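Local coordinates for protein arsenate reductase (ArsC) (Archaeoglobus fulgidus, PDB 1Y1L) that probably reduces arsenate to arsenite in arsenic detoxification, using a fold shared with low molecular weight phosphotyrosine phosphatases, at residues Thr10-Met15 against Val74-Glu79; Asp41-Arg46 against Gly101-Thr106; His95-Ala100 against Tyr107-Ala112. All blocks are in the same frame, centred on the assembly; numbering follows the deposited sequence.

Contact 1 of 3, residues Thr10-Met15 against Val74-Glu79; sequences TARSVM and VTVCEE
Arg12, at the first turn of helix 12-21, faces Val76 near the C-terminal end of strand 73-77, with their CA atoms 7.7 Å apart. On the helix side, almost all of the contact comes from Arg12, whose side chain leaves the helix in the direction of the strand. The chain bends about the CG-CD bond (chi3 -74°), and this turn swings the guanidinium alongside the valine. The closest approach is Arg12 NE to the Val76 CG1 methyl, at 3.3 Å. CG1 also lies close to Arg12 NH1, so one methyl branch meets one side of the guanidinium at an oblique angle.

Beyond the strand end, Glu78 folds back at chi2 and brings its carboxylate to the same guanidinium. A salt bridge joins Arg12 NH1 and Glu78 OE1 at 3.2 Å. As a hydrogen bond it is weak, because the N-H points well off the acceptor, at 121°. The guanidinium and carboxylate planes are tilted 27° to each other. Arg12 is held by packing on the valine and by a loose ion pair. It also touches Ile96 and Asn98 of the loop after strand 91-95, and Val110 and Ile114 of helix 106-121.

Ala11 sits at the N-cap, and its O accepts from Met15 N at 2.7 Å as the helix starts. Val76 also packs on Cys6. Cys77 forms the disulfide with Cys82, in keeping with an oxidized form of the enzyme. Cys6 and Arg12, with five residues between them, fit the signature of the phosphatase P-loop. By analogy with that family, Arg12 probably helps to bind the oxyanion, and the contact sets this loop beside the C-terminal ends of the parallel strands.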
ATOM      1  N   THR A  10      -5.136 -18.761  13.075  1.00 42.33           N
ATOM      2  CA  THR A  10      -5.672 -19.843  13.882  1.00 38.81           C
ATOM      3  C   THR A  10      -6.656 -20.706  13.092  1.00 39.32           C
ATOM      4  O   THR A  10      -6.765 -21.908  13.333  1.00 41.15           O
ATOM      5  CB  THR A  10      -6.361 -19.271  15.140  1.00 36.00           C
ATOM      6  OG1 THR A  10      -5.409 -18.574  15.957  1.00 30.51           O
ATOM      7  CG2 THR A  10      -6.965 -20.361  15.958  1.00 42.93           C
ATOM      8  N   ALA A  11      -7.334 -20.098  12.121  1.00 35.83           N
ATOM      9  CA  ALA A  11      -8.320 -20.806  11.316  1.00 35.22           C
ATOM     10  C   ALA A  11      -8.101 -20.752   9.803  1.00 36.94           C
ATOM     11  O   ALA A  11      -7.533 -21.678   9.223  1.00 35.78           O
ATOM     12  CB  ALA A  11      -9.709 -20.300  11.652  1.00 31.88           C
ATOM     13  N   ARG A  12      -8.619 -19.698   9.171  1.00 34.12           N
ATOM     14  CA  ARG A  12      -8.521 -19.503   7.722  1.00 30.71           C
ATOM     15  C   ARG A  12      -7.128 -19.760   7.154  1.00 29.20           C
ATOM     16  O   ARG A  12      -6.963 -20.482   6.175  1.00 31.86           O
ATOM     17  CB  ARG A  12      -8.972 -18.091   7.349  1.00 21.81           C
ATOM     18  CG  ARG A  12     -10.286 -17.712   7.970  1.00 26.93           C
ATOM     19  CD  ARG A  12     -11.037 -16.664   7.177  1.00 25.85           C
ATOM     20  NE  ARG A  12     -10.474 -15.319   7.275  1.00 32.84           N
ATOM     21  CZ  ARG A  12     -10.226 -14.668   8.410  1.00 27.18           C
ATOM     22  NH1 ARG A  12      -9.728 -13.439   8.374  1.00 31.67           N
ATOM     23  NH2 ARG A  12     -10.436 -15.250   9.582  1.00 27.33           N
ATOM     24  N   SER A  13      -6.134 -19.135   7.758  1.00 29.26           N
ATOM     25  CA  SER A  13      -4.763 -19.286   7.325  1.00 28.32           C
ATOM     26  C   SER A  13      -4.482 -20.760   7.212  1.00 26.99           C
ATOM     27  O   SER A  13      -4.082 -21.266   6.166  1.00 24.84           O
ATOM     28  CB  SER A  13      -3.856 -18.681   8.385  1.00 34.80           C
ATOM     29  OG  SER A  13      -4.473 -17.536   8.960  1.00 38.81           O
ATOM     30  N   VAL A  14      -4.782 -21.449   8.294  1.00 27.41           N
ATOM     31  CA  VAL A  14      -4.568 -22.875   8.379  1.00 32.41           C
ATOM     32  C   VAL A  14      -5.437 -23.685   7.428  1.00 28.44           C
ATOM     33  O   VAL A  14      -5.021 -24.739   6.975  1.00 29.53           O
ATOM     34  CB  VAL A  14      -4.816 -23.371   9.805  1.00 38.33           C
ATOM     35  CG1 VAL A  14      -4.453 -24.840   9.911  1.00 43.31           C
ATOM     36  CG2 VAL A  14      -4.031 -22.521  10.808  1.00 35.81           C
ATOM     37  N   MET A  15      -6.665 -23.245   7.194  1.00 25.63           N
ATOM     38  CA  MET A  15      -7.545 -23.980   6.302  1.00 25.46           C
ATOM     39  C   MET A  15      -7.003 -23.967   4.886  1.00 24.66           C
ATOM     40  O   MET A  15      -6.840 -25.024   4.275  1.00 28.69           O
ATOM     41  CB  MET A  15      -8.971 -23.407   6.308  1.00 31.14           C
ATOM     42  CG  MET A  15      -9.769 -23.668   7.585  1.00 31.69           C
ATOM     43  SD  MET A  15     -11.416 -22.898   7.579  1.00 43.30           S
ATOM     44  CE  MET A  15     -12.389 -24.088   8.470  1.00 46.80           C
ATOM     45  N   VAL A  74      -0.396 -15.030  -0.552  1.00 30.35           N
ATOM     46  CA  VAL A  74      -1.805 -14.665  -0.584  1.00 26.55           C
ATOM     47  C   VAL A  74      -2.179 -14.177   0.813  1.00 25.32           C
ATOM     48  O   VAL A  74      -1.889 -14.853   1.808  1.00 30.27           O
ATOM     49  CB  VAL A  74      -2.676 -15.872  -0.997  1.00 24.46           C
ATOM     50  CG1 VAL A  74      -2.044 -17.153  -0.522  1.00 29.39           C
ATOM     51  CG2 VAL A  74      -4.077 -15.745  -0.431  1.00 17.90           C
ATOM     52  N   THR A  75      -2.774 -12.987   0.880  1.00 29.11           N
ATOM     53  CA  THR A  75      -3.183 -12.388   2.153  1.00 33.69           C
ATOM     54  C   THR A  75      -4.699 -12.456   2.363  1.00 35.10           C
ATOM     55  O   THR A  75      -5.479 -11.945   1.550  1.00 36.54           O
ATOM     56  CB  THR A  75      -2.708 -10.911   2.259  1.00 28.45           C
ATOM     57  OG1 THR A  75      -1.293 -10.873   2.464  1.00 37.72           O
ATOM     58  CG2 THR A  75      -3.381 -10.203   3.419  1.00 27.24           C
ATOM     59  N   VAL A  76      -5.115 -13.135   3.427  1.00 36.88           N
ATOM     60  CA  VAL A  76      -6.533 -13.248   3.740  1.00 36.14           C
ATOM     61  C   VAL A  76      -6.931 -12.023   4.560  1.00 43.18           C
ATOM     62  O   VAL A  76      -6.700 -11.966   5.778  1.00 42.49           O
ATOM     63  CB  VAL A  76      -6.853 -14.547   4.516  1.00 32.08           C
ATOM     64  CG1 VAL A  76      -8.297 -14.557   4.940  1.00 28.31           C
ATOM     65  CG2 VAL A  76      -6.597 -15.750   3.638  1.00 26.19           C
ATOM     66  N   CYS A  77      -7.473 -11.024   3.864  1.00 54.20           N
ATOM     67  CA  CYS A  77      -7.900  -9.764   4.469  1.00 63.96           C
ATOM     68  C   CYS A  77      -9.320  -9.780   5.061  1.00 60.81           C
ATOM     69  O   CYS A  77     -10.132 -10.668   4.768  1.00 57.58           O
ATOM     70  CB  CYS A  77      -7.869  -8.638   3.407  1.00 68.43           C
ATOM     71  SG  CYS A  77      -6.513  -8.914   2.222  1.00 97.33           S
ATOM     72  N   GLU A  78      -9.593  -8.783   5.901  1.00 61.89           N
ATOM     73  CA  GLU A  78     -10.885  -8.615   6.563  1.00 62.62           C
ATOM     74  C   GLU A  78     -11.851  -7.886   5.624  1.00 69.19           C
ATOM     75  O   GLU A  78     -11.553  -7.702   4.443  1.00 67.12           O
ATOM     76  CB  GLU A  78     -10.696  -7.789   7.836  1.00 58.27           C
ATOM     77  CG  GLU A  78      -9.658  -8.335   8.805  1.00 49.03           C
ATOM     78  CD  GLU A  78     -10.241  -9.298   9.820  1.00 51.71           C
ATOM     79  OE1 GLU A  78     -10.278 -10.513   9.535  1.00 48.32           O
ATOM     80  OE2 GLU A  78     -10.655  -8.841  10.910  1.00 53.62           O
ATOM     81  N   GLU A  79     -12.996  -7.453   6.151  1.00 75.58           N
ATOM     82  CA  GLU A  79     -13.985  -6.734   5.339  1.00 80.37           C
ATOM     83  C   GLU A  79     -13.418  -5.437   4.750  1.00 79.81           C
ATOM     84  O   GLU A  79     -13.830  -5.005   3.663  1.00 80.50           O
ATOM     85  CB  GLU A  79     -15.245  -6.406   6.157  1.00 85.71           C
ATOM     86  CG  GLU A  79     -16.390  -5.821   5.312  1.00 91.52           C
ATOM     87  CD  GLU A  79     -17.503  -5.187   6.143  1.00 94.91           C
ATOM     88  OE1 GLU A  79     -17.748  -3.970   5.972  1.00 95.45           O
ATOM     89  OE2 GLU A  79     -18.139  -5.900   6.955  1.00 96.10           O
TER

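Contact 2 of 3, residues Asp41-Arg46 against Gly101-Thr106; sequences DETVKR and GKDEGT
Thr43 meets Asp103 with its hydroxyl and its methyl together. Thr43 OG1 is 2.8 Å from Asp103 OD1, and Thr43 CG2 lies 3.5 Å from that same oxygen. The two side chains approach at a slant, and the other carboxylate oxygen stays farther from the hydroxyl. Thr43 leaves its helix toward the 101-106 loop. With OG1 beside the backbone N (chi1 -51°) and CG2 anti to it, both branches come near the one aspartate oxygen.

The hydroxyl has another oxygen close by. Thr43 OG1 is 3.0 Å from Asp41 OD1, so two carboxylates come near it. Their nearer oxygens, Asp41 OD1 and Asp103 OD1, are 5.4 Å apart. Their like charges probably disfavour each other somewhat, with the hydroxyl between them.

Asp41 is the N-cap of helix 42-49. Thr43 N donates to Asp41 OD1 at 2.8 Å and 151°, and the oxygen uses its anti lone pair. This bond fixes the carboxylate at the helix start. The other oxygen, OD2, bonds to the hydroxyl of Tyr107.

The contact lies at the protein surface. It links the start of helix 42-49 to the loop that leads from strand 91-95 into helix 106-121. Thr43 and Val44 also pack on Tyr107 in the first turn of helix 106-121.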
ATOM      1  N   ASP A  41      -7.431 -23.160  15.960  1.00 43.66           N
ATOM      2  CA  ASP A  41      -8.850 -23.351  16.220  1.00 44.26           C
ATOM      3  C   ASP A  41      -9.242 -24.806  16.267  1.00 49.58           C
ATOM      4  O   ASP A  41      -8.829 -25.604  15.421  1.00 57.63           O
ATOM      5  CB  ASP A  41      -9.734 -22.610  15.192  1.00 40.19           C
ATOM      6  CG  ASP A  41     -11.033 -22.214  15.853  1.00 36.85           C
ATOM      7  OD1 ASP A  41     -11.871 -23.095  16.123  1.00 39.87           O
ATOM      8  OD2 ASP A  41     -11.209 -21.010  16.114  1.00 40.34           O
ATOM      9  N   GLU A  42     -10.042 -25.136  17.276  1.00 51.17           N
ATOM     10  CA  GLU A  42     -10.518 -26.494  17.471  1.00 56.47           C
ATOM     11  C   GLU A  42     -11.614 -26.836  16.464  1.00 54.44           C
ATOM     12  O   GLU A  42     -11.765 -27.996  16.078  1.00 57.58           O
ATOM     13  CB  GLU A  42     -11.010 -26.675  18.905  1.00 60.44           C
ATOM     14  CG  GLU A  42      -9.969 -26.301  19.966  1.00 68.58           C
ATOM     15  CD  GLU A  42      -8.666 -27.106  19.863  1.00 71.72           C
ATOM     16  OE1 GLU A  42      -8.725 -28.339  19.650  1.00 66.46           O
ATOM     17  OE2 GLU A  42      -7.578 -26.502  20.011  1.00 74.12           O
ATOM     18  N   THR A  43     -12.375 -25.829  16.038  1.00 48.70           N
ATOM     19  CA  THR A  43     -13.433 -26.051  15.062  1.00 42.83           C
ATOM     20  C   THR A  43     -12.807 -26.430  13.742  1.00 44.78           C
ATOM     21  O   THR A  43     -13.328 -27.276  13.001  1.00 40.89           O
ATOM     22  CB  THR A  43     -14.236 -24.794  14.824  1.00 40.45           C
ATOM     23  OG1 THR A  43     -14.661 -24.274  16.085  1.00 39.42           O
ATOM     24  CG2 THR A  43     -15.454 -25.098  13.964  1.00 30.89           C
ATOM     25  N   VAL A  44     -11.695 -25.762  13.449  1.00 45.03           N
ATOM     26  CA  VAL A  44     -10.949 -25.974  12.217  1.00 44.09           C
ATOM     27  C   VAL A  44     -10.306 -27.343  12.135  1.00 42.75           C
ATOM     28  O   VAL A  44     -10.469 -28.046  11.135  1.00 47.72           O
ATOM     29  CB  VAL A  44      -9.851 -24.916  12.034  1.00 42.83           C
ATOM     30  CG1 VAL A  44      -9.071 -25.193  10.757  1.00 48.37           C
ATOM     31  CG2 VAL A  44     -10.472 -23.542  11.964  1.00 44.48           C
ATOM     32  N   LYS A  45      -9.534 -27.694  13.157  1.00 38.04           N
ATOM     33  CA  LYS A  45      -8.869 -28.983  13.153  1.00 42.68           C
ATOM     34  C   LYS A  45      -9.873 -30.118  13.103  1.00 41.38           C
ATOM     35  O   LYS A  45      -9.571 -31.194  12.586  1.00 45.33           O
ATOM     36  CB  LYS A  45      -7.917 -29.129  14.342  1.00 43.71           C
ATOM     37  CG  LYS A  45      -8.538 -28.965  15.685  1.00 42.54           C
ATOM     38  CD  LYS A  45      -7.517 -29.219  16.779  1.00 45.32           C
ATOM     39  CE  LYS A  45      -6.442 -28.157  16.796  1.00 42.44           C
ATOM     40  NZ  LYS A  45      -5.548 -28.308  17.975  1.00 47.29           N
ATOM     41  N   ARG A  46     -11.061 -29.868  13.653  1.00 38.64           N
ATOM     42  CA  ARG A  46     -12.137 -30.846  13.668  1.00 38.68           C
ATOM     43  C   ARG A  46     -12.650 -30.929  12.250  1.00 38.65           C
ATOM     44  O   ARG A  46     -12.758 -32.008  11.680  1.00 42.59           O
ATOM     45  CB  ARG A  46     -13.274 -30.391  14.594  1.00 39.59           C
ATOM     46  CG  ARG A  46     -14.570 -31.200  14.437  1.00 48.56           C
ATOM     47  CD  ARG A  46     -15.775 -30.404  14.902  1.00 57.90           C
ATOM     48  NE  ARG A  46     -17.037 -30.938  14.381  1.00 63.19           N
ATOM     49  CZ  ARG A  46     -18.105 -30.195  14.076  1.00 68.88           C
ATOM     50  NH1 ARG A  46     -19.207 -30.772  13.615  1.00 74.94           N
ATOM     51  NH2 ARG A  46     -18.079 -28.872  14.218  1.00 67.94           N
ATOM     52  N   GLY A 101     -15.342 -17.186  16.699  1.00 38.70           N
ATOM     53  CA  GLY A 101     -16.427 -16.942  17.627  1.00 42.04           C
ATOM     54  C   GLY A 101     -17.764 -17.377  17.077  1.00 47.18           C
ATOM     55  O   GLY A 101     -18.520 -18.090  17.744  1.00 49.47           O
ATOM     56  N   LYS A 102     -18.058 -16.934  15.862  1.00 52.09           N
ATOM     57  CA  LYS A 102     -19.304 -17.261  15.189  1.00 55.76           C
ATOM     58  C   LYS A 102     -19.594 -18.758  15.298  1.00 59.22           C
ATOM     59  O   LYS A 102     -20.746 -19.183  15.402  1.00 60.54           O
ATOM     60  CB  LYS A 102     -19.198 -16.850  13.720  1.00 54.05           C
ATOM     61  CG  LYS A 102     -18.937 -15.353  13.507  1.00 57.10           C
ATOM     62  CD  LYS A 102     -20.238 -14.555  13.409  1.00 52.43           C
ATOM     63  CE  LYS A 102     -19.999 -13.061  13.484  1.00 51.28           C
ATOM     64  NZ  LYS A 102     -19.562 -12.658  14.853  1.00 53.04           N
ATOM     65  N   ASP A 103     -18.521 -19.537  15.352  1.00 64.23           N
ATOM     66  CA  ASP A 103     -18.578 -20.990  15.429  1.00 71.06           C
ATOM     67  C   ASP A 103     -19.644 -21.615  14.518  1.00 71.09           C
ATOM     68  O   ASP A 103     -19.602 -21.424  13.303  1.00 75.81           O
ATOM     69  CB  ASP A 103     -18.709 -21.455  16.881  1.00 80.32           C
ATOM     70  CG  ASP A 103     -17.751 -22.610  17.216  1.00 92.06           C
ATOM     71  OD1 ASP A 103     -17.301 -23.316  16.274  1.00 90.40           O
ATOM     72  OD2 ASP A 103     -17.447 -22.809  18.420  1.00 96.80           O
ATOM     73  N   GLU A 104     -20.582 -22.365  15.093  1.00 68.46           N
ATOM     74  CA  GLU A 104     -21.655 -23.013  14.331  1.00 67.11           C
ATOM     75  C   GLU A 104     -21.237 -23.561  12.946  1.00 64.35           C
ATOM     76  O   GLU A 104     -20.207 -24.234  12.803  1.00 60.22           O
ATOM     77  CB  GLU A 104     -22.848 -22.061  14.190  1.00 64.77           C
ATOM     78  CG  GLU A 104     -22.526 -20.812  13.418  1.00 69.20           C
ATOM     79  CD  GLU A 104     -23.741 -19.983  13.142  1.00 80.76           C
ATOM     80  OE1 GLU A 104     -23.891 -18.933  13.806  1.00 89.61           O
ATOM     81  OE2 GLU A 104     -24.545 -20.374  12.262  1.00 81.77           O
ATOM     82  N   GLY A 105     -22.087 -23.327  11.948  1.00 61.67           N
ATOM     83  CA  GLY A 105     -21.801 -23.783  10.601  1.00 54.38           C
ATOM     84  C   GLY A 105     -21.037 -22.747   9.800  1.00 50.74           C
ATOM     85  O   GLY A 105     -20.556 -23.049   8.711  1.00 52.64           O
ATOM     86  N   THR A 106     -20.962 -21.518  10.318  1.00 47.17           N
ATOM     87  CA  THR A 106     -20.245 -20.422   9.662  1.00 40.29           C
ATOM     88  C   THR A 106     -18.832 -20.846   9.294  1.00 36.73           C
ATOM     89  O   THR A 106     -18.313 -20.447   8.254  1.00 38.88           O
ATOM     90  CB  THR A 106     -20.208 -19.164  10.562  1.00 40.50           C
ATOM     91  OG1 THR A 106     -21.496 -18.534  10.542  1.00 50.02           O
ATOM     92  CG2 THR A 106     -19.170 -18.165  10.084  1.00 39.30           C
TER

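Contact 3 of 3, residues His95-Ala100 against Tyr107-Ala112. With CD (cadmium ion), chain H.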
ATOM      1  N   HIS A  95     -10.769 -11.405   0.579  1.00 38.57           N
ATOM      2  CA  HIS A  95     -11.655 -10.912   1.619  1.00 40.12           C
ATOM      3  C   HIS A  95     -12.536 -12.083   2.060  1.00 39.42           C
ATOM      4  O   HIS A  95     -13.448 -12.505   1.345  1.00 38.12           O
ATOM      5  CB  HIS A  95     -12.477  -9.743   1.088  1.00 48.38           C
ATOM      6  CG  HIS A  95     -11.641  -8.596   0.608  1.00 56.15           C
ATOM      7  ND1 HIS A  95     -10.907  -7.799   1.461  1.00 65.69           N
ATOM      8  CD2 HIS A  95     -11.423  -8.111  -0.637  1.00 60.57           C
ATOM      9  CE1 HIS A  95     -10.277  -6.870   0.764  1.00 66.99           C
ATOM     10  NE2 HIS A  95     -10.573  -7.037  -0.512  1.00 65.80           N
ATOM     11  N   ILE A  96     -12.200 -12.650   3.213  1.00 37.62           N
ATOM     12  CA  ILE A  96     -12.916 -13.794   3.750  1.00 27.63           C
ATOM     13  C   ILE A  96     -13.431 -13.546   5.164  1.00 27.85           C
ATOM     14  O   ILE A  96     -12.683 -13.137   6.062  1.00 27.88           O
ATOM     15  CB  ILE A  96     -12.012 -15.037   3.750  1.00 29.29           C
ATOM     16  CG1 ILE A  96     -11.562 -15.349   2.320  1.00 34.08           C
ATOM     17  CG2 ILE A  96     -12.742 -16.222   4.344  1.00 36.74           C
ATOM     18  CD1 ILE A  96     -10.594 -16.499   2.207  1.00 42.51           C
ATOM     19  N   GLU A  97     -14.721 -13.817   5.341  1.00 29.67           N
ATOM     20  CA  GLU A  97     -15.424 -13.660   6.613  1.00 29.74           C
ATOM     21  C   GLU A  97     -14.673 -14.336   7.732  1.00 26.91           C
ATOM     22  O   GLU A  97     -14.277 -15.484   7.609  1.00 31.07           O
ATOM     23  CB  GLU A  97     -16.819 -14.273   6.489  1.00 34.88           C
ATOM     24  CG  GLU A  97     -17.613 -14.380   7.780  1.00 43.67           C
ATOM     25  CD  GLU A  97     -19.032 -14.870   7.545  1.00 49.32           C
ATOM     26  OE1 GLU A  97     -19.938 -14.433   8.282  1.00 57.42           O
ATOM     27  OE2 GLU A  97     -19.241 -15.687   6.623  1.00 49.84           O
ATOM     28  N   ASN A  98     -14.482 -13.615   8.822  1.00 27.49           N
ATOM     29  CA  ASN A  98     -13.772 -14.137   9.977  1.00 30.89           C
ATOM     30  C   ASN A  98     -14.722 -15.059  10.742  1.00 34.13           C
ATOM     31  O   ASN A  98     -15.685 -14.582  11.346  1.00 41.97           O
ATOM     32  CB  ASN A  98     -13.349 -12.968  10.854  1.00 30.24           C
ATOM     33  CG  ASN A  98     -12.337 -13.357  11.875  1.00 39.37           C
ATOM     34  OD1 ASN A  98     -12.012 -14.534  12.036  1.00 44.13           O
ATOM     35  ND2 ASN A  98     -11.799 -12.366  12.567  1.00 36.58           N
ATOM     36  N   PRO A  99     -14.483 -16.391  10.717  1.00 34.29           N
ATOM     37  CA  PRO A  99     -15.358 -17.334  11.420  1.00 31.33           C
ATOM     38  C   PRO A  99     -15.243 -17.298  12.936  1.00 32.64           C
ATOM     39  O   PRO A  99     -16.165 -17.711  13.634  1.00 35.66           O
ATOM     40  CB  PRO A  99     -14.908 -18.681  10.866  1.00 20.83           C
ATOM     41  CG  PRO A  99     -13.466 -18.494  10.727  1.00 27.65           C
ATOM     42  CD  PRO A  99     -13.379 -17.123  10.067  1.00 30.36           C
ATOM     43  N   ALA A 100     -14.126 -16.779  13.435  1.00 38.73           N
ATOM     44  CA  ALA A 100     -13.858 -16.701  14.874  1.00 40.97           C
ATOM     45  C   ALA A 100     -15.024 -16.300  15.758  1.00 39.51           C
ATOM     46  O   ALA A 100     -15.566 -15.194  15.642  1.00 40.02           O
ATOM     47  CB  ALA A 100     -12.677 -15.786  15.144  1.00 44.59           C
ATOM     48  N   TYR A 107     -18.209 -21.638  10.158  1.00 31.83           N
ATOM     49  CA  TYR A 107     -16.876 -22.136   9.902  1.00 29.20           C
ATOM     50  C   TYR A 107     -16.848 -22.970   8.625  1.00 32.77           C
ATOM     51  O   TYR A 107     -15.939 -22.846   7.814  1.00 35.85           O
ATOM     52  CB  TYR A 107     -16.416 -22.988  11.059  1.00 24.55           C
ATOM     53  CG  TYR A 107     -15.645 -22.228  12.082  1.00 25.78           C
ATOM     54  CD1 TYR A 107     -16.267 -21.320  12.923  1.00 25.12           C
ATOM     55  CD2 TYR A 107     -14.289 -22.443  12.237  1.00 30.20           C
ATOM     56  CE1 TYR A 107     -15.554 -20.651  13.892  1.00 20.64           C
ATOM     57  CE2 TYR A 107     -13.567 -21.776  13.204  1.00 29.57           C
ATOM     58  CZ  TYR A 107     -14.200 -20.887  14.026  1.00 25.53           C
ATOM     59  OH  TYR A 107     -13.453 -20.240  14.972  1.00 33.38           O
ATOM     60  N   ARG A 108     -17.817 -23.865   8.478  1.00 35.03           N
ATOM     61  CA  ARG A 108     -17.892 -24.699   7.291  1.00 32.43           C
ATOM     62  C   ARG A 108     -18.065 -23.829   6.057  1.00 33.55           C
ATOM     63  O   ARG A 108     -17.473 -24.103   5.013  1.00 34.75           O
ATOM     64  CB  ARG A 108     -19.041 -25.707   7.408  1.00 32.10           C
ATOM     65  CG  ARG A 108     -18.723 -26.926   8.291  1.00 36.56           C
ATOM     66  CD  ARG A 108     -19.790 -28.016   8.167  1.00 34.58           C
ATOM     67  NE  ARG A 108     -19.355 -29.299   8.718  1.00 35.40           N
ATOM     68  CZ  ARG A 108     -19.470 -29.653   9.997  1.00 43.91           C
ATOM     69  NH1 ARG A 108     -19.047 -30.842  10.392  1.00 43.94           N
ATOM     70  NH2 ARG A 108     -20.010 -28.828  10.890  1.00 50.48           N
ATOM     71  N   ARG A 109     -18.896 -22.799   6.176  1.00 30.88           N
ATOM     72  CA  ARG A 109     -19.127 -21.874   5.074  1.00 36.77           C
ATOM     73  C   ARG A 109     -17.795 -21.210   4.694  1.00 39.32           C
ATOM     74  O   ARG A 109     -17.485 -21.047   3.508  1.00 46.88           O
ATOM     75  CB  ARG A 109     -20.160 -20.822   5.481  1.00 39.98           C
ATOM     76  CG  ARG A 109     -20.672 -19.950   4.349  1.00 46.33           C
ATOM     77  CD  ARG A 109     -20.229 -18.510   4.543  1.00 57.35           C
ATOM     78  NE  ARG A 109     -21.309 -17.586   4.211  1.00 64.75           N
ATOM     79  CZ  ARG A 109     -22.014 -16.896   5.107  1.00 67.03           C
ATOM     80  NH1 ARG A 109     -22.987 -16.091   4.693  1.00 68.59           N
ATOM     81  NH2 ARG A 109     -21.739 -16.985   6.409  1.00 60.99           N
ATOM     82  N   VAL A 110     -17.028 -20.805   5.704  1.00 35.94           N
ATOM     83  CA  VAL A 110     -15.723 -20.186   5.489  1.00 29.81           C
ATOM     84  C   VAL A 110     -14.798 -21.194   4.830  1.00 32.43           C
ATOM     85  O   VAL A 110     -14.014 -20.846   3.955  1.00 36.32           O
ATOM     86  CB  VAL A 110     -15.102 -19.723   6.819  1.00 27.65           C
ATOM     87  CG1 VAL A 110     -13.636 -19.385   6.643  1.00 30.83           C
ATOM     88  CG2 VAL A 110     -15.860 -18.527   7.343  1.00 31.76           C
ATOM     89  N   LEU A 111     -14.894 -22.444   5.257  1.00 31.53           N
ATOM     90  CA  LEU A 111     -14.065 -23.501   4.704  1.00 33.55           C
ATOM     91  C   LEU A 111     -14.315 -23.659   3.215  1.00 35.63           C
ATOM     92  O   LEU A 111     -13.375 -23.814   2.437  1.00 32.81           O
ATOM     93  CB  LEU A 111     -14.367 -24.827   5.401  1.00 34.44           C
ATOM     94  CG  LEU A 111     -13.568 -26.023   4.893  1.00 32.56           C
ATOM     95  CD1 LEU A 111     -12.110 -25.770   5.177  1.00 41.00           C
ATOM     96  CD2 LEU A 111     -14.015 -27.303   5.571  1.00 35.43           C
ATOM     97  N   ALA A 112     -15.590 -23.665   2.836  1.00 35.72           N
ATOM     98  CA  ALA A 112     -15.975 -23.832   1.450  1.00 37.10           C
ATOM     99  C   ALA A 112     -15.453 -22.727   0.563  1.00 41.08           C
ATOM    100  O   ALA A 112     -14.954 -23.013  -0.522  1.00 42.49           O
ATOM    101  CB  ALA A 112     -17.469 -23.933   1.322  1.00 36.11           C
TER
HETATM  102 CD    CD H 127      -9.869  -4.772  -0.795  1.00  2.58          CD
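Glu97 OE2 and Arg109 NH2 form a salt bridge at 2.8 Å. The carboxylate oxygen lies over one face of the guanidinium, and the two planes are 59° apart. This is an ion pair in which the groups do not lie side by side in one plane. Glu97 reaches it with a straight chain, its CG anti to the backbone N (chi1 171°). Arg109 comes across it at about a right angle, after bends at chi2 and chi3.

The rest of the contact is mostly apolar. Pro99 CB sits over the middle of the Tyr107 ring, 3.6 Å from the centroid and 12° off the normal, a clear CH-pi contact. The same proline carbon is 3.7 Å from Val110 CG2, so it wedges between the ring and the valine. The other valine methyl, Val110 CG1, meets Ile96 CG2 at 4.0 Å. The far end of the tyrosine, its OH, is bonded to Asp41, which ties the ring to helix 42-49 as well.

Asn98 OD1 accepts a weak bond from Ala100 N within the loop. Asn98 and Pro99 probably correspond to the Asp-Pro pair that carries the general acid in low molecular weight phosphatases, with asparagine in place of the acid. At the loop's start, His95 NE2 binds cadmium at 2.4 Å. Asp88 of the third subunit binds the same ion, so this metal bridges chains. The chemistry implies a loop seated on the helix by apolar packing, with one ion pair at its exposed side.

Overall arrangement
Contacts 1 and 3 have centres 9 Å apart and meet around Arg12, whose NH2 lies 3.0 Å from Asn98 OD1. Contact 2 lies farther out, 14 Å from contact 1 and 9 Å from contact 3, centre to centre. It joins the other two through Asp41 and through packing of Thr43 and Val44. Three bonds between contacts are probable: His95 ND1 to Glu78 O at 3.1 Å, Asp41 N to Thr10 O at 3.0 Å, and Asp41 OD2 to Tyr107 OH at 2.6 Å. The three contacts thus run from the probable P-loop to the outer surface. A different cadmium ion, not the one bound by His95, lies about 6 Å from the Glu78 side chain.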